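Local coordinates for Thiol:disulfide interchange protein DsbA (Neisseria meningitidis MC58, PDB 3HZ8) that probably acts as a periplasmic thiol-disulfide oxidoreductase of the DsbA type, introducing disulfide bonds into other proteins through a redox-active cysteine pair, at residues A[112-116]-A[128-132]; A[31-35]-A[63-67]; A[160-166]-A[181-185]. The protein carries 1 engineered substitution. All blocks are in the same frame, centred on the assembly; numbering follows the deposited sequence.

Interaction 1: residues A[112-116]-A[128-132]; sequences LKKWL and LAAYE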
# COMPACT_ATOMS: atom_id res chain seq x y z
N LEU A 112 -4.50 -19.25 -6.55
CA LEU A 112 -5.16 -18.01 -6.14
C LEU A 112 -6.65 -18.01 -6.46
O LEU A 112 -7.47 -17.61 -5.63
CB LEU A 112 -4.47 -16.81 -6.80
CG LEU A 112 -5.16 -15.47 -6.54
CD1 LEU A 112 -5.18 -15.18 -5.05
CD2 LEU A 112 -4.44 -14.37 -7.29
N LYS A 113 -7.02 -18.44 -7.66
CA LYS A 113 -8.42 -18.37 -8.07
C LYS A 113 -9.32 -19.28 -7.23
O LYS A 113 -10.42 -18.89 -6.83
CB LYS A 113 -8.59 -18.65 -9.57
CG LYS A 113 -7.98 -17.53 -10.44
CD LYS A 113 -8.17 -17.77 -11.94
CE LYS A 113 -7.32 -18.93 -12.43
NZ LYS A 113 -6.98 -18.85 -13.89
N LYS A 114 -8.85 -20.49 -6.94
CA LYS A 114 -9.57 -21.41 -6.06
C LYS A 114 -9.71 -20.81 -4.66
O LYS A 114 -10.79 -20.82 -4.08
CB LYS A 114 -8.87 -22.78 -6.00
CG LYS A 114 -9.46 -23.78 -4.99
CD LYS A 114 -8.52 -24.95 -4.75
CE LYS A 114 -9.09 -25.95 -3.74
NZ LYS A 114 -9.11 -25.42 -2.35
N TRP A 115 -8.60 -20.29 -4.13
CA TRP A 115 -8.59 -19.66 -2.80
C TRP A 115 -9.58 -18.49 -2.73
O TRP A 115 -10.38 -18.39 -1.78
CB TRP A 115 -7.16 -19.22 -2.45
CG TRP A 115 -7.01 -18.69 -1.05
CD1 TRP A 115 -6.80 -19.41 0.08
CD2 TRP A 115 -7.06 -17.31 -0.65
NE1 TRP A 115 -6.73 -18.57 1.17
CE2 TRP A 115 -6.88 -17.28 0.75
CE3 TRP A 115 -7.23 -16.10 -1.33
CZ2 TRP A 115 -6.86 -16.08 1.48
CZ3 TRP A 115 -7.23 -14.91 -0.61
CH2 TRP A 115 -7.05 -14.91 0.78
N LEU A 116 -9.54 -17.62 -3.73
CA LEU A 116 -10.44 -16.47 -3.74
C LEU A 116 -11.91 -16.91 -3.74
O LEU A 116 -12.73 -16.35 -3.00
CB LEU A 116 -10.18 -15.55 -4.93
CG LEU A 116 -8.97 -14.62 -4.83
CD1 LEU A 116 -8.82 -13.87 -6.16
CD2 LEU A 116 -9.15 -13.65 -3.66
N LEU A 128 -12.35 -12.18 -6.92
CA LEU A 128 -12.07 -13.03 -8.08
C LEU A 128 -12.51 -12.38 -9.40
O LEU A 128 -11.75 -12.35 -10.36
CB LEU A 128 -12.72 -14.41 -7.90
CG LEU A 128 -12.51 -15.37 -9.07
CD1 LEU A 128 -11.03 -15.55 -9.43
CD2 LEU A 128 -13.20 -16.73 -8.80
N ALA A 129 -13.73 -11.85 -9.44
CA ALA A 129 -14.22 -11.14 -10.63
C ALA A 129 -13.33 -9.96 -11.00
O ALA A 129 -13.04 -9.73 -12.17
CB ALA A 129 -15.67 -10.69 -10.45
N ALA A 130 -12.90 -9.21 -9.98
CA ALA A 130 -11.98 -8.10 -10.19
C ALA A 130 -10.64 -8.59 -10.74
O ALA A 130 -10.07 -7.95 -11.63
CB ALA A 130 -11.77 -7.32 -8.89
N TYR A 131 -10.13 -9.71 -10.22
CA TYR A 131 -8.89 -10.30 -10.70
C TYR A 131 -9.01 -10.64 -12.19
O TYR A 131 -8.07 -10.43 -12.96
CB TYR A 131 -8.51 -11.56 -9.90
CG TYR A 131 -7.24 -12.23 -10.41
CD1 TYR A 131 -5.99 -11.91 -9.86
CD2 TYR A 131 -7.28 -13.15 -11.46
CE1 TYR A 131 -4.83 -12.52 -10.33
CE2 TYR A 131 -6.12 -13.75 -11.93
CZ TYR A 131 -4.90 -13.43 -11.37
OH TYR A 131 -3.76 -14.02 -11.85
N GLU A 132 -10.17 -11.13 -12.59
CA GLU A 132 -10.36 -11.56 -13.97
C GLU A 132 -10.67 -10.40 -14.93
O GLU A 132 -10.72 -10.60 -16.14
CB GLU A 132 -11.42 -12.66 -14.05
CG GLU A 132 -10.97 -13.92 -13.30
CD GLU A 132 -11.22 -15.20 -14.07
OE1 GLU A 132 -11.75 -16.15 -13.46
OE2 GLU A 132 -10.88 -15.27 -15.28
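Leu112, Lys113 and Leu116 pack on Leu128 and Tyr131 in an apolar helix-helix contact, partly buried and well away from the centre of the chain. The helices are 109-118 and 124-132, successive in sequence. Their short segments run roughly antiparallel, at 149°, with axes 10.4 Å apart at closest approach. No hydrogen bond crosses between the segments. The backbones come nearest at one end, where the CA atoms of Leu116 and Leu128 are 5.8 Å apart. There Leu116 CB meets Leu128 CB at 4.1 Å. Leu116 also sends CD1 against the backbone of its partner, 3.9 Å from Leu128 CA. This pairing closes a helical hairpin in the helical part of the DsbA fold, the helices that DsbA proteins add to the thioredoxin core. At the wider end Tyr131 spans the gap. Its CG lies anti to the backbone N (chi1 178°), which carries the ring out toward helix 109-118. The ring meets Leu112 obliquely, and Leu112 CD2 comes to 3.6 Å from Tyr131 CE1. Lys113 contributes its aliphatic part. It crosses Leu128 at about a right angle, with Lys113 CG 3.8 Å from Leu128 CD1. Lys113 NZ stays 5.5 Å from Glu132 OE2, too far for a direct ion pair, though the opposite charges may still attract weakly. Helix 71-83 lies against Leu112 and Tyr131: Leu76 touches Leu112, Thr72 touches Tyr131, and Arg75 makes a cation-pi contact with the tyrosine ring.

Interaction 2: residues A[31-35]-A[63-67]; sequences FFGYF and HVVWQ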
# COMPACT_ATOMS: atom_id res chain seq x y z
N PHE A 31 4.10 1.17 -0.25
CA PHE A 31 4.54 0.04 -1.09
C PHE A 31 4.73 -1.17 -0.18
O PHE A 31 5.31 -1.04 0.90
CB PHE A 31 5.86 0.36 -1.81
CG PHE A 31 5.73 1.39 -2.90
CD1 PHE A 31 5.35 1.00 -4.18
CD2 PHE A 31 6.03 2.73 -2.67
CE1 PHE A 31 5.23 1.95 -5.22
CE2 PHE A 31 5.94 3.67 -3.71
CZ PHE A 31 5.53 3.27 -4.98
N PHE A 32 4.27 -2.34 -0.62
CA PHE A 32 4.30 -3.53 0.22
C PHE A 32 4.38 -4.76 -0.67
O PHE A 32 4.30 -4.66 -1.90
CB PHE A 32 3.04 -3.62 1.10
CG PHE A 32 1.78 -3.97 0.33
CD1 PHE A 32 1.28 -5.27 0.36
CD2 PHE A 32 1.14 -3.02 -0.47
CE1 PHE A 32 0.15 -5.62 -0.38
CE2 PHE A 32 0.02 -3.36 -1.24
CZ PHE A 32 -0.49 -4.66 -1.19
N GLY A 33 4.54 -5.92 -0.05
CA GLY A 33 4.33 -7.20 -0.74
C GLY A 33 3.56 -8.10 0.19
O GLY A 33 3.75 -8.03 1.41
N TYR A 34 2.70 -8.96 -0.35
CA TYR A 34 1.94 -9.89 0.50
C TYR A 34 2.83 -11.01 1.12
O TYR A 34 2.42 -11.65 2.09
CB TYR A 34 0.79 -10.52 -0.29
CG TYR A 34 -0.40 -9.62 -0.50
CD1 TYR A 34 -1.06 -9.03 0.58
CD2 TYR A 34 -0.89 -9.39 -1.78
CE1 TYR A 34 -2.20 -8.23 0.39
CE2 TYR A 34 -2.02 -8.59 -1.98
CZ TYR A 34 -2.67 -8.00 -0.89
OH TYR A 34 -3.80 -7.22 -1.10
N PHE A 35 4.02 -11.21 0.58
CA PHE A 35 4.98 -12.22 1.09
C PHE A 35 5.80 -11.70 2.26
O PHE A 35 6.64 -12.42 2.79
CB PHE A 35 5.98 -12.56 -0.02
CG PHE A 35 6.54 -11.33 -0.69
CD1 PHE A 35 7.45 -10.51 -0.01
CD2 PHE A 35 6.13 -10.94 -1.97
CE1 PHE A 35 7.95 -9.35 -0.58
CE2 PHE A 35 6.62 -9.78 -2.54
CZ PHE A 35 7.53 -8.97 -1.85
N HIS A 63 1.53 -2.77 -4.68
CA HIS A 63 2.36 -3.97 -4.47
C HIS A 63 3.58 -3.88 -5.36
O HIS A 63 3.46 -3.59 -6.55
CB HIS A 63 1.54 -5.22 -4.83
CG HIS A 63 2.08 -6.51 -4.28
ND1 HIS A 63 3.26 -7.09 -4.72
CD2 HIS A 63 1.57 -7.35 -3.36
CE1 HIS A 63 3.47 -8.21 -4.05
NE2 HIS A 63 2.45 -8.41 -3.23
N VAL A 64 4.77 -4.11 -4.79
CA VAL A 64 5.99 -4.09 -5.61
C VAL A 64 6.00 -5.24 -6.62
O VAL A 64 5.36 -6.28 -6.41
CB VAL A 64 7.30 -4.12 -4.75
CG1 VAL A 64 7.44 -2.82 -3.96
CG2 VAL A 64 7.39 -5.37 -3.86
N VAL A 65 6.71 -5.05 -7.73
CA VAL A 65 6.92 -6.13 -8.70
C VAL A 65 8.42 -6.20 -8.99
O VAL A 65 8.97 -5.32 -9.67
CB VAL A 65 6.09 -5.93 -10.00
CG1 VAL A 65 6.38 -7.06 -11.00
CG2 VAL A 65 4.60 -5.83 -9.67
N TRP A 66 9.07 -7.22 -8.44
CA TRP A 66 10.52 -7.36 -8.49
C TRP A 66 10.96 -8.50 -9.41
O TRP A 66 12.15 -8.68 -9.66
CB TRP A 66 11.06 -7.60 -7.08
CG TRP A 66 11.07 -6.37 -6.22
CD1 TRP A 66 11.15 -5.07 -6.65
CD2 TRP A 66 11.02 -6.31 -4.79
NE1 TRP A 66 11.15 -4.21 -5.58
CE2 TRP A 66 11.07 -4.94 -4.42
CE3 TRP A 66 10.92 -7.28 -3.79
CZ2 TRP A 66 11.05 -4.53 -3.09
CZ3 TRP A 66 10.92 -6.87 -2.46
CH2 TRP A 66 10.98 -5.50 -2.12
N GLN A 67 10.00 -9.27 -9.89
CA GLN A 67 10.25 -10.35 -10.86
C GLN A 67 8.94 -10.67 -11.56
O GLN A 67 7.86 -10.34 -11.05
CB GLN A 67 10.86 -11.59 -10.18
CG GLN A 67 9.97 -12.22 -9.08
CD GLN A 67 10.62 -13.38 -8.34
OE1 GLN A 67 11.83 -13.64 -8.48
NE2 GLN A 67 9.82 -14.09 -7.54
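His63 turns its ring into a group of aromatic side chains from segment 31-35. Its edge points at the face of Phe32 in an edge-to-face pair, with centroids 5.1 Å apart and planes at 67°. The closest atoms of these side chains are Phe32 CE1 and His63 CD2. The imidazole has its CG anti to the backbone N (chi1 -162°), and this brings it against the backbone at Gly33. Gly33 CA sits over one face of the imidazole, 3.6 Å from the ring centroid, in a CH-pi contact. Tyr34 approaches the same ring obliquely, planes at 51°, and its CD2 is 3.6 Å from His63 CD2. The backbone atom Tyr34 N lies 2.9 Å from His63 NE2. Phe35 CE2 comes to His63 CE1, again obliquely. His63 ND1 donates within its own segment, to Val64 O at 2.8 Å, nearly in the ring plane and on a carbonyl lone pair. This bond should limit rotation of the imidazole. Phe35 also reaches past the histidine. Val64 CG2 lies at the edge of the Phe35 ring, and Phe35 CZ is 4.0 Å from Trp66 CZ3. In the backbone, Val64 N donates to Phe32 O at 3.0 Å, a nearly straight bond. Tyr34 OH is hydrogen-bonded to Asn92, and helices 71-83 and 88-101 help cover the cluster. Phe32 and His63 form a parallel bridge where strands 26-32 and 57-63 end. The two strands, joined through helix 37-50, make the beta-alpha-beta unit of the thioredoxin fold, and segment 31-35 leads straight into the redox-active Cys36-Cys39 disulfide at the start of that helix.

Interaction 3: residues A[160-166]-A[181-185]; sequences VGGKYKV and LADKV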
# COMPACT_ATOMS: atom_id res chain seq x y z
N VAL A 160 4.68 10.11 2.01
CA VAL A 160 3.59 11.06 2.24
C VAL A 160 3.69 12.23 1.27
O VAL A 160 4.77 12.76 1.06
CB VAL A 160 3.59 11.57 3.70
CG1 VAL A 160 2.43 12.52 3.97
CG2 VAL A 160 3.55 10.37 4.66
N GLY A 161 2.57 12.62 0.68
CA GLY A 161 2.57 13.80 -0.18
C GLY A 161 3.39 13.64 -1.44
O GLY A 161 3.84 14.64 -2.01
N GLY A 162 3.62 12.39 -1.85
CA GLY A 162 4.45 12.10 -3.03
C GLY A 162 5.95 12.28 -2.86
O GLY A 162 6.72 11.89 -3.74
N LYS A 163 6.39 12.86 -1.75
CA LYS A 163 7.80 13.26 -1.65
C LYS A 163 8.54 12.95 -0.35
O LYS A 163 9.76 13.02 -0.34
CB LYS A 163 7.95 14.77 -1.94
CG LYS A 163 7.27 15.66 -0.91
CD LYS A 163 7.33 17.15 -1.25
CE LYS A 163 8.76 17.69 -1.35
NZ LYS A 163 8.81 19.16 -1.70
N TYR A 164 7.83 12.63 0.72
CA TYR A 164 8.46 12.44 2.03
C TYR A 164 8.41 10.98 2.46
O TYR A 164 7.34 10.46 2.76
CB TYR A 164 7.81 13.33 3.10
CG TYR A 164 7.89 14.81 2.77
CD1 TYR A 164 9.10 15.44 2.56
CD2 TYR A 164 6.73 15.57 2.70
CE1 TYR A 164 9.18 16.80 2.27
CE2 TYR A 164 6.79 16.94 2.41
CZ TYR A 164 8.01 17.54 2.19
OH TYR A 164 8.07 18.88 1.88
N LYS A 165 9.57 10.33 2.50
CA LYS A 165 9.67 8.93 2.88
C LYS A 165 9.81 8.84 4.39
O LYS A 165 10.69 9.50 4.97
CB LYS A 165 10.88 8.27 2.21
CG LYS A 165 11.09 6.80 2.59
CD LYS A 165 12.25 6.18 1.83
CE LYS A 165 12.54 4.79 2.36
NZ LYS A 165 13.62 4.11 1.61
N VAL A 166 8.95 8.04 5.02
CA VAL A 166 9.05 7.79 6.46
C VAL A 166 10.23 6.87 6.75
O VAL A 166 10.39 5.84 6.11
CB VAL A 166 7.76 7.13 6.99
CG1 VAL A 166 7.89 6.86 8.49
CG2 VAL A 166 6.57 8.02 6.71
N LEU A 181 4.15 14.77 8.79
CA LEU A 181 4.38 14.96 7.36
C LEU A 181 3.12 15.41 6.64
O LEU A 181 3.18 16.27 5.76
CB LEU A 181 4.92 13.69 6.71
CG LEU A 181 6.36 13.33 7.07
CD1 LEU A 181 6.72 11.94 6.54
CD2 LEU A 181 7.33 14.38 6.56
N ALA A 182 1.98 14.87 7.04
CA ALA A 182 0.70 15.27 6.44
C ALA A 182 0.38 16.75 6.64
O ALA A 182 -0.11 17.42 5.72
CB ALA A 182 -0.42 14.40 6.97
N ASP A 183 0.67 17.25 7.84
CA ASP A 183 0.53 18.68 8.14
C ASP A 183 1.51 19.52 7.31
O ASP A 183 1.14 20.56 6.76
CB ASP A 183 0.70 18.94 9.64
CG ASP A 183 0.70 20.42 9.99
OD1 ASP A 183 -0.36 21.06 9.89
OD2 ASP A 183 1.77 20.93 10.37
N LYS A 184 2.76 19.05 7.20
CA LYS A 184 3.78 19.74 6.40
C LYS A 184 3.31 19.89 4.95
O LYS A 184 3.37 20.99 4.38
CB LYS A 184 5.12 19.00 6.49
CG LYS A 184 6.28 19.67 5.76
CD LYS A 184 7.56 18.86 5.96
CE LYS A 184 8.75 19.45 5.22
NZ LYS A 184 9.19 20.76 5.78
N VAL A 185 2.84 18.78 4.37
CA VAL A 185 2.27 18.75 3.01
C VAL A 185 1.06 19.67 2.86
O VAL A 185 1.00 20.48 1.94
CB VAL A 185 1.88 17.30 2.61
CG1 VAL A 185 1.01 17.28 1.34
CG2 VAL A 185 3.13 16.46 2.42
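Leu181 is the main bump of this contact, and Val160, Tyr164 and Val166 form the hollow that takes it. Its two methyls divide the work. Leu181 CD2 rests on Tyr164 CB at 3.6 Å, and Leu181 CD1 lies between that same CB and Val166 CG2, 3.9 Å from the latter. The root of the side chain is met by Val160, whose CG1 is 3.9 Å from Leu181 CB. With CG anti to its own carbonyl carbon (chi1 -71°), the leucine leans over this strand surface. One helical turn on, Val185 makes a second bump. Val185 CG2 fits into the notch between Gly161 and Tyr164, 3.8 Å from Gly161 CA. It lies at the edge of the tyrosine ring and near its plane, 3.7 Å from Tyr164 CE2. The bare Gly161 leaves room for this methyl. The outer end of the tyrosine ring reaches Lys184. There the lysine chain, straight as far as CE, crosses it at about a right angle and brings Lys184 CE to 3.5 Å from Tyr164 OH. That hydroxyl is hydrogen-bonded to Glu188, further along the same helix. Lys163 covers one face of the ring with its CG. Lys163 and Tyr164 both face Val160 in a classic beta bulge, and Val160 O accepts from both backbone nitrogens. Val26 on strand 26-32 also touches Val160 and Val185. Strand 164-166 and the helix segment run nearly antiparallel, at 174°. The arrangement is the C-terminal beta-beta-alpha unit of the thioredoxin fold, a beta hairpin followed by a helix packed on one face of the sheet.

In the fold
From the N terminus, interaction 2 comes first. It joins the ends of strands 26-32 and 57-63 and closes a loop that contains helix 37-50 with the Cys36-Cys39 disulfide. Interaction 1 follows and closes the short hairpin between helices 109-118 and 124-132. Interaction 3 comes last, folding helix 171-191 back onto the 157-166 hairpin. The three loops are in series, and none nests in or crosses another. Interactions 2 and 3 both reach the central sheet, with nearest atoms about 8 Å apart. Interaction 1 belongs to the helical part. Its centre is about 34 Å from that of interaction 3, and the two lie on opposite sides of the chain's centre.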